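Local coordinates for phosphate binding protein (Planctomyces limnophilus, PDB 4JWO), which probably binds phosphate as the substrate-binding protein of a PstS-type system that carries the ion across the cytoplasmic membrane, at residues N152-C157 / E181-E186; K165-D170 / L238-Y243; E302-L307 / Q334-A339; K311-V316 / S327-M332. All coordinates share one frame; numbering follows the deposited sequence. Where two conformers were deposited one is given.

Contact 1: residues N152-C157 / E181-E186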
# COMPACT_ATOMS: atom_id res chain seq x y z
N ASN A 152 -3.02 6.87 -26.33
CA ASN A 152 -3.87 5.67 -26.26
C ASN A 152 -5.29 6.08 -25.90
O ASN A 152 -5.54 6.55 -24.79
CB ASN A 152 -3.29 4.73 -25.19
CG ASN A 152 -4.02 3.40 -25.10
OD1 ASN A 152 -5.22 3.30 -25.37
ND2 ASN A 152 -3.29 2.36 -24.70
N THR A 153 -6.23 5.91 -26.83
CA THR A 153 -7.62 6.28 -26.55
C THR A 153 -8.55 5.07 -26.48
O THR A 153 -9.77 5.23 -26.34
CB THR A 153 -8.17 7.26 -27.60
OG1 THR A 153 -8.00 6.68 -28.89
CG2 THR A 153 -7.42 8.59 -27.53
N PHE A 154 -7.98 3.88 -26.56
CA PHE A 154 -8.78 2.66 -26.56
C PHE A 154 -8.78 1.93 -25.22
O PHE A 154 -9.72 1.18 -24.93
CB PHE A 154 -8.35 1.71 -27.69
CG PHE A 154 -6.93 1.25 -27.59
CD1 PHE A 154 -6.59 0.14 -26.82
CD2 PHE A 154 -5.91 1.95 -28.23
CE1 PHE A 154 -5.27 -0.27 -26.71
CE2 PHE A 154 -4.59 1.53 -28.13
CZ PHE A 154 -4.27 0.43 -27.36
N ALA A 155 -7.73 2.11 -24.42
CA ALA A 155 -7.64 1.42 -23.12
C ALA A 155 -7.91 2.33 -21.94
O ALA A 155 -7.35 2.13 -20.85
CB ALA A 155 -6.28 0.73 -22.98
N GLU A 156 -8.78 3.31 -22.12
CA GLU A 156 -9.03 4.32 -21.08
C GLU A 156 -9.69 3.76 -19.82
O GLU A 156 -9.55 4.33 -18.74
CB GLU A 156 -9.81 5.50 -21.65
CG GLU A 156 -9.00 6.25 -22.69
CD GLU A 156 -9.67 7.52 -23.14
OE1 GLU A 156 -10.84 7.73 -22.75
OE2 GLU A 156 -9.03 8.30 -23.89
N CYS A 157 -10.42 2.67 -19.99
CA CYS A 157 -11.00 1.94 -18.86
C CYS A 157 -10.65 0.47 -19.02
O CYS A 157 -10.82 -0.10 -20.10
CB CYS A 157 -12.52 2.10 -18.83
SG CYS A 157 -13.20 1.16 -17.40
N GLU A 181 -11.08 -7.84 -27.45
CA GLU A 181 -11.48 -7.96 -28.85
C GLU A 181 -11.45 -6.62 -29.54
O GLU A 181 -12.07 -5.66 -29.08
CB GLU A 181 -12.91 -8.52 -28.94
CG GLU A 181 -13.42 -8.66 -30.36
CD GLU A 181 -12.82 -9.85 -31.07
OE1 GLU A 181 -12.36 -10.79 -30.38
OE2 GLU A 181 -12.79 -9.85 -32.32
N GLY A 182 -10.71 -6.54 -30.64
CA GLY A 182 -10.73 -5.36 -31.49
C GLY A 182 -9.65 -4.33 -31.22
O GLY A 182 -9.41 -3.47 -32.05
N TRP A 183 -8.99 -4.43 -30.07
CA TRP A 183 -7.92 -3.48 -29.75
C TRP A 183 -6.76 -3.67 -30.75
O TRP A 183 -6.63 -4.73 -31.36
CB TRP A 183 -7.44 -3.68 -28.31
CG TRP A 183 -8.31 -3.02 -27.29
CD1 TRP A 183 -9.46 -2.33 -27.52
CD2 TRP A 183 -8.09 -3.00 -25.87
NE1 TRP A 183 -9.98 -1.86 -26.32
CE2 TRP A 183 -9.16 -2.26 -25.30
CE3 TRP A 183 -7.10 -3.52 -25.03
CZ2 TRP A 183 -9.26 -2.04 -23.92
CZ3 TRP A 183 -7.20 -3.30 -23.66
CH2 TRP A 183 -8.28 -2.56 -23.12
N PRO A 184 -5.94 -2.62 -30.93
CA PRO A 184 -4.91 -2.68 -31.97
C PRO A 184 -3.95 -3.85 -31.86
O PRO A 184 -3.54 -4.27 -30.77
CB PRO A 184 -4.16 -1.36 -31.80
CG PRO A 184 -5.21 -0.42 -31.27
CD PRO A 184 -6.07 -1.27 -30.35
N ASP A 185 -3.61 -4.39 -33.02
CA ASP A 185 -2.61 -5.45 -33.16
C ASP A 185 -1.22 -4.82 -33.00
O ASP A 185 -0.44 -4.75 -33.95
CB ASP A 185 -2.77 -6.11 -34.53
CG ASP A 185 -1.78 -7.24 -34.75
OD1 ASP A 185 -1.33 -7.83 -33.76
OD2 ASP A 185 -1.47 -7.54 -35.92
N GLU A 186 -0.94 -4.34 -31.80
CA GLU A 186 0.27 -3.59 -31.52
C GLU A 186 0.84 -4.07 -30.20
O GLU A 186 0.09 -4.45 -29.31
CB GLU A 186 -0.04 -2.10 -31.41
CG GLU A 186 -0.64 -1.46 -32.67
CD GLU A 186 0.35 -1.35 -33.81
OE1 GLU A 186 1.56 -1.52 -33.57
OE2 GLU A 186 -0.09 -1.09 -34.96
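Phe154 drives its CD1 edge against the indole face of Trp183, a T-shaped aromatic pair that joins two loops at one end of the periplasmic-binding-protein fold, those leading into strands 157-159 and 189-192. The ring planes stand at 61°, and Phe154 CD1 sits 3.6 Å from Trp183 CD2. With Phe154 CG between the backbone N and the carbonyl carbon (chi1 61°), the ring turns its edge to Trp183 and a face to Pro184, whose CD lies 3.6 Å from the Phe154 ring centroid, almost exactly on the normal, a CH-pi contact. Ala155 CB comes over the same indole face as Phe154 CD1, but over the six-membered ring, 3.9 Å from Trp183 CH2. With an alanine in place of Trp183, the edge of Phe154 would probably lose the surface it rests on and Ala155 CB the indole it covers. Trp176 adds a second edge-to-face neighbour to Phe154. Further out, Asn152 fixes the turn that presents Phe154, its OD1 accepting from Ala155 N at 2.9 Å and Phe154 N at 3.1 Å in an Asx turn and Asx motif. That same Asn152 OD1 lies 3.2 Å above the Phe154 ring plane, on the face opposite Pro184 CD.

Contact 2: residues K165-D170 / L238-Y243; sequences KIWAAD and LGYFGY. With FMT (formic acid), chain E.
Trp167, in the last turn of helix 160-167, reaches strand 237-242 and meets Leu238 and Tyr240. From CB the side chain leaves with CG anti to the carbonyl carbon (chi1 -75°), which swings the ring toward the strand. NE1 is the first ring atom to touch, 3.7 Å from Leu238 CD2 in one of the two conformers modelled for Leu238. Farther out, CZ2 lies 3.8 Å from Tyr240 CD2 and CH2 3.8 Å from Tyr240 CE2, the tyrosine presenting its edge to the indole face in a T-shaped pair with planes at 82°. The other indole face carries Ile166 CG2, while in that same conformer Ile166 CD1 meets Leu238 CD2 tip to tip at 3.6 Å. A serine in place of Trp167 would probably leave a gap between helix and strand, the edge of Tyr240 losing the indole face it meets and Leu238 CD2 one of its two helix neighbours. Phe203 extends the cluster, stacking on Tyr240 and meeting Trp167 edge-to-face. Just past the strand, Tyr243 OH donates to O1 of a formic acid, probably from the crystallisation liquor, at 2.6 Å. The buried cluster is helix-on-sheet packing within an alpha/beta lobe of the periplasmic-binding-protein fold.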
# COMPACT_ATOMS: atom_id res chain seq x y z
N LYS A 165 -4.95 -10.66 -17.01
CA LYS A 165 -4.64 -11.30 -18.28
C LYS A 165 -3.25 -10.86 -18.78
O LYS A 165 -2.50 -11.65 -19.35
CB LYS A 165 -5.72 -10.92 -19.30
CG LYS A 165 -5.75 -11.76 -20.55
CD LYS A 165 -6.93 -11.32 -21.41
CE LYS A 165 -7.15 -12.25 -22.58
NZ LYS A 165 -8.26 -11.76 -23.43
N ILE A 166 -2.92 -9.59 -18.54
CA ILE A 166 -1.64 -9.03 -18.97
C ILE A 166 -0.50 -9.41 -18.03
O ILE A 166 0.59 -9.79 -18.47
CB ILE A 166 -1.72 -7.50 -19.04
CG1 ILE A 166 -2.65 -7.06 -20.18
CG2 ILE A 166 -0.34 -6.89 -19.24
CD1 ILE A 166 -3.06 -5.61 -20.08
N TRP A 167 -0.74 -9.30 -16.73
CA TRP A 167 0.34 -9.34 -15.73
C TRP A 167 0.56 -10.67 -15.03
O TRP A 167 1.55 -10.83 -14.32
CB TRP A 167 0.10 -8.28 -14.66
CG TRP A 167 0.43 -6.89 -15.13
CD1 TRP A 167 -0.46 -5.94 -15.55
CD2 TRP A 167 1.73 -6.31 -15.24
NE1 TRP A 167 0.21 -4.79 -15.89
CE2 TRP A 167 1.57 -4.99 -15.73
CE3 TRP A 167 3.03 -6.76 -14.98
CZ2 TRP A 167 2.64 -4.13 -15.94
CZ3 TRP A 167 4.10 -5.92 -15.20
CH2 TRP A 167 3.90 -4.60 -15.67
N ALA A 168 -0.35 -11.63 -15.22
CA ALA A 168 -0.28 -12.89 -14.47
C ALA A 168 1.04 -13.59 -14.69
O ALA A 168 1.68 -13.43 -15.73
CB ALA A 168 -1.41 -13.81 -14.87
N ALA A 169 1.41 -14.40 -13.71
CA ALA A 169 2.64 -15.18 -13.74
C ALA A 169 2.80 -15.98 -15.02
O ALA A 169 3.91 -16.16 -15.50
CB ALA A 169 2.70 -16.11 -12.54
N ASP A 170 1.68 -16.48 -15.57
CA ASP A 170 1.70 -17.31 -16.75
C ASP A 170 1.23 -16.57 -18.00
O ASP A 170 0.99 -17.20 -19.03
CB ASP A 170 0.83 -18.55 -16.55
CG ASP A 170 -0.66 -18.23 -16.47
OD1 ASP A 170 -1.04 -17.16 -15.95
OD2 ASP A 170 -1.45 -19.07 -16.94
N LEU A 238 2.03 0.39 -21.05
CA LEU A 238 1.13 0.22 -19.91
C LEU A 238 2.03 0.12 -18.69
O LEU A 238 2.93 -0.71 -18.67
CB LEU A 238 0.34 -1.08 -20.06
CG LEU A 238 -0.58 -1.47 -18.89
CD1 LEU A 238 -1.81 -0.61 -18.90
CD2 LEU A 238 -0.96 -2.94 -18.93
N GLY A 239 1.81 0.96 -17.68
CA GLY A 239 2.68 0.93 -16.52
C GLY A 239 1.89 1.00 -15.23
O GLY A 239 0.70 1.30 -15.24
N TYR A 240 2.54 0.69 -14.11
CA TYR A 240 1.93 0.95 -12.81
C TYR A 240 2.96 1.47 -11.84
O TYR A 240 4.14 1.13 -11.92
CB TYR A 240 1.23 -0.30 -12.23
CG TYR A 240 2.14 -1.41 -11.74
CD1 TYR A 240 2.58 -1.44 -10.42
CD2 TYR A 240 2.53 -2.44 -12.58
CE1 TYR A 240 3.40 -2.46 -9.95
CE2 TYR A 240 3.37 -3.48 -12.12
CZ TYR A 240 3.78 -3.48 -10.80
OH TYR A 240 4.59 -4.49 -10.32
N PHE A 241 2.49 2.31 -10.92
CA PHE A 241 3.32 2.89 -9.86
C PHE A 241 2.41 3.65 -8.90
O PHE A 241 1.21 3.76 -9.13
CB PHE A 241 4.49 3.75 -10.38
CG PHE A 241 4.15 4.64 -11.57
CD1 PHE A 241 3.35 5.76 -11.43
CD2 PHE A 241 4.68 4.36 -12.82
CE1 PHE A 241 3.06 6.59 -12.53
CE2 PHE A 241 4.40 5.18 -13.91
CZ PHE A 241 3.59 6.29 -13.77
N GLY A 242 2.98 4.17 -7.82
CA GLY A 242 2.20 4.84 -6.81
C GLY A 242 1.56 6.10 -7.33
O GLY A 242 2.09 6.78 -8.22
N TYR A 243 0.41 6.44 -6.76
CA TYR A 243 -0.40 7.57 -7.21
C TYR A 243 0.38 8.89 -7.23
O TYR A 243 0.17 9.73 -8.12
CB TYR A 243 -1.65 7.68 -6.34
CG TYR A 243 -2.45 8.92 -6.63
CD1 TYR A 243 -3.35 8.96 -7.70
CD2 TYR A 243 -2.29 10.08 -5.87
CE1 TYR A 243 -4.07 10.11 -7.98
CE2 TYR A 243 -3.01 11.22 -6.15
CZ TYR A 243 -3.89 11.23 -7.19
OH TYR A 243 -4.60 12.38 -7.47
C FMT E . -3.43 14.77 -5.88
O1 FMT E . -3.87 14.87 -7.03
O2 FMT E . -2.25 14.94 -5.58

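Contact 3: residues E302-L307 / Q334-A339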
# COMPACT_ATOMS: atom_id res chain seq x y z
N GLU A 302 4.12 6.25 23.15
CA GLU A 302 4.71 7.41 22.51
C GLU A 302 4.93 7.20 21.01
O GLU A 302 4.82 8.15 20.22
CB GLU A 302 6.04 7.78 23.18
CG GLU A 302 6.49 9.19 22.87
CD GLU A 302 5.41 10.22 23.16
OE1 GLU A 302 4.70 10.07 24.18
OE2 GLU A 302 5.26 11.16 22.35
N PHE A 303 5.22 5.97 20.61
CA PHE A 303 5.43 5.67 19.20
C PHE A 303 4.14 5.82 18.40
O PHE A 303 4.14 6.34 17.29
CB PHE A 303 6.01 4.27 19.01
CG PHE A 303 6.19 3.89 17.57
CD1 PHE A 303 7.16 4.51 16.79
CD2 PHE A 303 5.39 2.92 16.98
CE1 PHE A 303 7.33 4.16 15.46
CE2 PHE A 303 5.56 2.57 15.65
CZ PHE A 303 6.53 3.19 14.89
N ILE A 304 3.03 5.34 18.96
CA ILE A 304 1.74 5.44 18.28
C ILE A 304 1.29 6.89 18.20
O ILE A 304 0.78 7.33 17.18
CB ILE A 304 0.66 4.58 18.97
CG1 ILE A 304 1.04 3.10 18.92
CG2 ILE A 304 -0.69 4.78 18.28
CD1 ILE A 304 1.14 2.53 17.52
N LYS A 305 1.49 7.64 19.29
CA LYS A 305 1.12 9.05 19.34
C LYS A 305 1.78 9.88 18.24
O LYS A 305 1.12 10.64 17.52
CB LYS A 305 1.44 9.63 20.71
CG LYS A 305 1.16 11.12 20.83
CD LYS A 305 1.58 11.64 22.21
CE LYS A 305 1.53 13.16 22.27
NZ LYS A 305 2.05 13.69 23.56
N PHE A 306 3.10 9.73 18.10
CA PHE A 306 3.84 10.43 17.05
C PHE A 306 3.33 10.05 15.66
O PHE A 306 3.21 10.89 14.77
CB PHE A 306 5.34 10.11 17.17
CG PHE A 306 6.19 10.79 16.14
CD1 PHE A 306 6.49 12.13 16.24
CD2 PHE A 306 6.70 10.08 15.07
CE1 PHE A 306 7.27 12.76 15.29
CE2 PHE A 306 7.49 10.70 14.11
CZ PHE A 306 7.77 12.05 14.23
N LEU A 307 3.03 8.77 15.50
CA LEU A 307 2.53 8.23 14.24
C LEU A 307 1.22 8.89 13.80
O LEU A 307 1.01 9.16 12.62
CB LEU A 307 2.36 6.71 14.40
CG LEU A 307 1.89 5.85 13.23
CD1 LEU A 307 2.77 6.10 12.03
CD2 LEU A 307 1.93 4.38 13.63
N GLN A 334 -8.62 9.36 19.32
CA GLN A 334 -9.55 9.09 20.39
C GLN A 334 -9.42 7.63 20.81
O GLN A 334 -9.49 7.30 21.99
CB GLN A 334 -10.96 9.47 19.93
CG GLN A 334 -11.14 10.99 19.79
CD GLN A 334 -12.36 11.41 18.99
OE1 GLN A 334 -12.83 10.67 18.12
NE2 GLN A 334 -12.87 12.60 19.27
N ARG A 335 -9.17 6.76 19.83
CA ARG A 335 -8.96 5.34 20.07
C ARG A 335 -7.70 5.07 20.91
O ARG A 335 -7.70 4.24 21.81
CB ARG A 335 -8.88 4.62 18.72
CG ARG A 335 -8.92 3.10 18.77
CD ARG A 335 -8.97 2.50 17.37
NE ARG A 335 -10.25 2.70 16.70
CZ ARG A 335 -10.49 2.37 15.43
NH1 ARG A 335 -9.53 1.84 14.68
NH2 ARG A 335 -11.68 2.60 14.90
N LEU A 336 -6.63 5.80 20.62
CA LEU A 336 -5.41 5.69 21.40
C LEU A 336 -5.67 6.12 22.84
O LEU A 336 -5.23 5.47 23.79
CB LEU A 336 -4.30 6.54 20.77
CG LEU A 336 -3.00 6.63 21.56
CD1 LEU A 336 -2.40 5.24 21.77
CD2 LEU A 336 -2.01 7.54 20.84
N ALA A 337 -6.40 7.21 23.01
CA ALA A 337 -6.70 7.72 24.34
C ALA A 337 -7.44 6.69 25.19
O ALA A 337 -7.14 6.51 26.36
CB ALA A 337 -7.49 9.01 24.25
N ASP A 338 -8.41 6.02 24.58
CA ASP A 338 -9.19 4.98 25.26
C ASP A 338 -8.32 3.80 25.69
O ASP A 338 -8.51 3.24 26.77
CB ASP A 338 -10.29 4.45 24.34
CG ASP A 338 -11.59 5.22 24.47
OD1 ASP A 338 -11.73 6.00 25.43
OD2 ASP A 338 -12.47 5.02 23.62
N ALA A 339 -7.38 3.42 24.83
CA ALA A 339 -6.52 2.26 25.06
C ALA A 339 -5.53 2.50 26.20
O ALA A 339 -5.01 1.56 26.79
CB ALA A 339 -5.78 1.88 23.78
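Leu336 on helix 326-340 points toward helix 298-308 and lays its two methyls against neighbouring residues there, Ile304 and Lys305. It gives up 64 Å² to the contact, about twice what Ile304 contributes. Its CG stands anti to the backbone N (chi1 174°), and this extended start carries the branch across to the facing helix. CD1 bears on the isoleucine, where it lies 3.9 Å from Ile304 CG2, the two side chains crossing at a slant. CD2 also grazes Ile304 CG2 but comes nearest the main chain of the next residue, 3.8 Å from Lys305 CA, with Lys305 CB only slightly farther at 4.0 Å. The leucine therefore bears on helix main chain as well as on a side chain, and the Lys305 and Leu336 CA atoms are 7.6 Å apart, close for two helices. Both helices belong to the C-terminal helical part of this PstS-family chain, which packs against the sheet of the lobe: Ile304 and Leu336 each also touch Phe137 on strand 134-148, and both rest on Leu295 in the loop that precedes helix 298-308. Ile304 uses its CG2 branch for the facing helix, while the rest of its side chain leads away; it also touches Ile288 on strand 283-291. The lysine takes part through its root alone. Beyond CG the Lys305 chain runs fully extended away from Leu336, with the ammonium carried off from the apolar contact and the residue as a whole exposed to solvent.

Contact 4: residues K311-V316 / S327-M332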
# COMPACT_ATOMS: atom_id res chain seq x y z
N LYS A 311 2.87 15.48 12.46
CA LYS A 311 4.21 15.10 12.02
C LYS A 311 4.19 13.71 11.40
O LYS A 311 4.93 13.45 10.44
CB LYS A 311 5.19 15.13 13.19
CG LYS A 311 5.54 16.53 13.64
CD LYS A 311 6.54 16.49 14.79
CE LYS A 311 6.97 17.89 15.19
NZ LYS A 311 7.88 17.85 16.37
N GLY A 312 3.37 12.83 11.95
CA GLY A 312 3.20 11.50 11.40
C GLY A 312 2.61 11.58 10.01
O GLY A 312 3.08 10.90 9.09
N ASP A 313 1.59 12.42 9.86
CA ASP A 313 0.94 12.61 8.56
C ASP A 313 1.93 13.15 7.54
O ASP A 313 1.89 12.77 6.37
CB ASP A 313 -0.24 13.58 8.68
CG ASP A 313 -1.34 13.06 9.58
OD1 ASP A 313 -1.47 11.82 9.73
OD2 ASP A 313 -2.08 13.89 10.14
N GLN A 314 2.81 14.04 7.98
CA GLN A 314 3.82 14.61 7.08
C GLN A 314 4.80 13.54 6.60
O GLN A 314 5.19 13.53 5.44
CB GLN A 314 4.57 15.77 7.76
CG GLN A 314 3.81 17.08 7.71
CD GLN A 314 4.39 18.13 8.65
OE1 GLN A 314 5.46 17.95 9.23
NE2 GLN A 314 3.66 19.24 8.80
N LEU A 315 5.19 12.64 7.50
CA LEU A 315 6.08 11.55 7.14
C LEU A 315 5.38 10.59 6.18
O LEU A 315 5.99 10.08 5.24
CB LEU A 315 6.57 10.81 8.40
CG LEU A 315 7.75 11.45 9.13
CD1 LEU A 315 8.10 10.67 10.39
CD2 LEU A 315 8.97 11.55 8.22
N VAL A 316 4.09 10.36 6.41
CA VAL A 316 3.30 9.51 5.53
C VAL A 316 3.33 10.05 4.10
O VAL A 316 3.55 9.30 3.15
CB VAL A 316 1.86 9.37 6.06
CG1 VAL A 316 0.90 8.96 4.96
CG2 VAL A 316 1.83 8.39 7.22
N SER A 327 -11.39 12.93 9.68
CA SER A 327 -12.29 12.12 10.50
C SER A 327 -11.60 10.85 10.96
O SER A 327 -11.82 10.38 12.08
CB SER A 327 -13.60 11.81 9.77
OG SER A 327 -13.38 10.92 8.69
N VAL A 328 -10.73 10.31 10.11
CA VAL A 328 -9.95 9.13 10.47
C VAL A 328 -8.95 9.47 11.58
O VAL A 328 -8.86 8.75 12.57
CB VAL A 328 -9.22 8.52 9.25
CG1 VAL A 328 -8.37 7.34 9.69
CG2 VAL A 328 -10.22 8.09 8.19
N LYS A 329 -8.23 10.57 11.41
CA LYS A 329 -7.25 11.03 12.40
C LYS A 329 -7.89 11.23 13.76
O LYS A 329 -7.36 10.78 14.78
CB LYS A 329 -6.60 12.33 11.94
CG LYS A 329 -5.63 12.95 12.93
CD LYS A 329 -4.98 14.20 12.33
CE LYS A 329 -3.96 14.82 13.28
NZ LYS A 329 -3.32 16.03 12.70
N GLU A 330 -9.05 11.88 13.77
CA GLU A 330 -9.76 12.15 15.02
C GLU A 330 -10.10 10.85 15.72
O GLU A 330 -9.89 10.69 16.92
CB GLU A 330 -11.05 12.95 14.76
CG GLU A 330 -11.92 13.15 16.00
CD GLU A 330 -13.20 13.93 15.74
OE1 GLU A 330 -13.18 14.87 14.91
OE2 GLU A 330 -14.23 13.61 16.37
N THR A 331 -10.63 9.90 14.95
CA THR A 331 -11.04 8.62 15.51
C THR A 331 -9.85 7.84 16.07
O THR A 331 -9.92 7.29 17.18
CB THR A 331 -11.78 7.78 14.45
OG1 THR A 331 -13.00 8.45 14.11
CG2 THR A 331 -12.08 6.40 14.98
N MSE A 332 -8.75 7.79 15.32
CA MSE A 332 -7.56 7.09 15.78
C MSE A 332 -6.95 7.69 17.05
O MSE A 332 -6.48 6.96 17.92
CB MSE A 332 -6.50 6.99 14.67
CG MSE A 332 -7.01 6.32 13.40
SE MSE A 332 -7.90 4.63 13.77
CE MSE A 332 -9.42 4.85 12.56
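Asp313 and Lys329 face each other from two helical segments whose nearest CA atoms, those of this same pair, lie 9.2 Å apart, so the side chains must do the bridging. Most of the span is covered by the lysine. Lys329 starts with CG anti to its own N (chi1 177°) and stays extended through every later torsion, projecting as a nearly straight rod from helix 326-340 toward helix 310-318. The aspartate answers with a short arm: its CG lies anti to the carbonyl carbon, beside the backbone N (chi1 -63°). One carboxylate oxygen does all the touching. Asp313 OD2 is 3.6 Å from Lys329 NZ, a salt bridge at a long separation, and equally 3.6 Å from Lys329 CD, so the oxygen lies alongside the end of the chain and not squarely in front of the ammonium. Just 61 Å² is buried between the segments. Lys329 NZ has a second acidic partner, Glu310 OE1, which is the stronger of its polar contacts; the ammonium is thus shared between two carboxylates, which would probably favour its charged state. Within 327-332, Thr331 OG1 donates to Ser327 O at 3.0 Å, while Thr331 N reaches the same oxygen from the other face of its plane. Around the pair, Asp313 also touches Lys323 in the loop between the helices, Val316 packs on Ala140 and Val328 on Gln138 of strand 134-148, and Leu315 lies against helices 72-85 and 298-308.

In the fold
The four contacts fall into two groups on opposite sides of the chain's centre. Contacts 1 and 2 have centres about 16 Å apart; their segments alternate along the chain and lie in the same lobe, about 6 Å apart at the nearest atoms. Contacts 3 and 4 follow later; their centres are about 11 Å apart, both use helix 326-340, and they meet where Phe306 packs on Lys311 and Leu315. Along the chain, contact 4 closes within the span of contact 3. Contacts 1 and 3 lie about 49 Å apart, centre to centre. Strand 134-148 runs beside contacts 2, 3 and 4, linking the lobes, consistent with periplasmic binding proteins, which hold their ligand between two lobes.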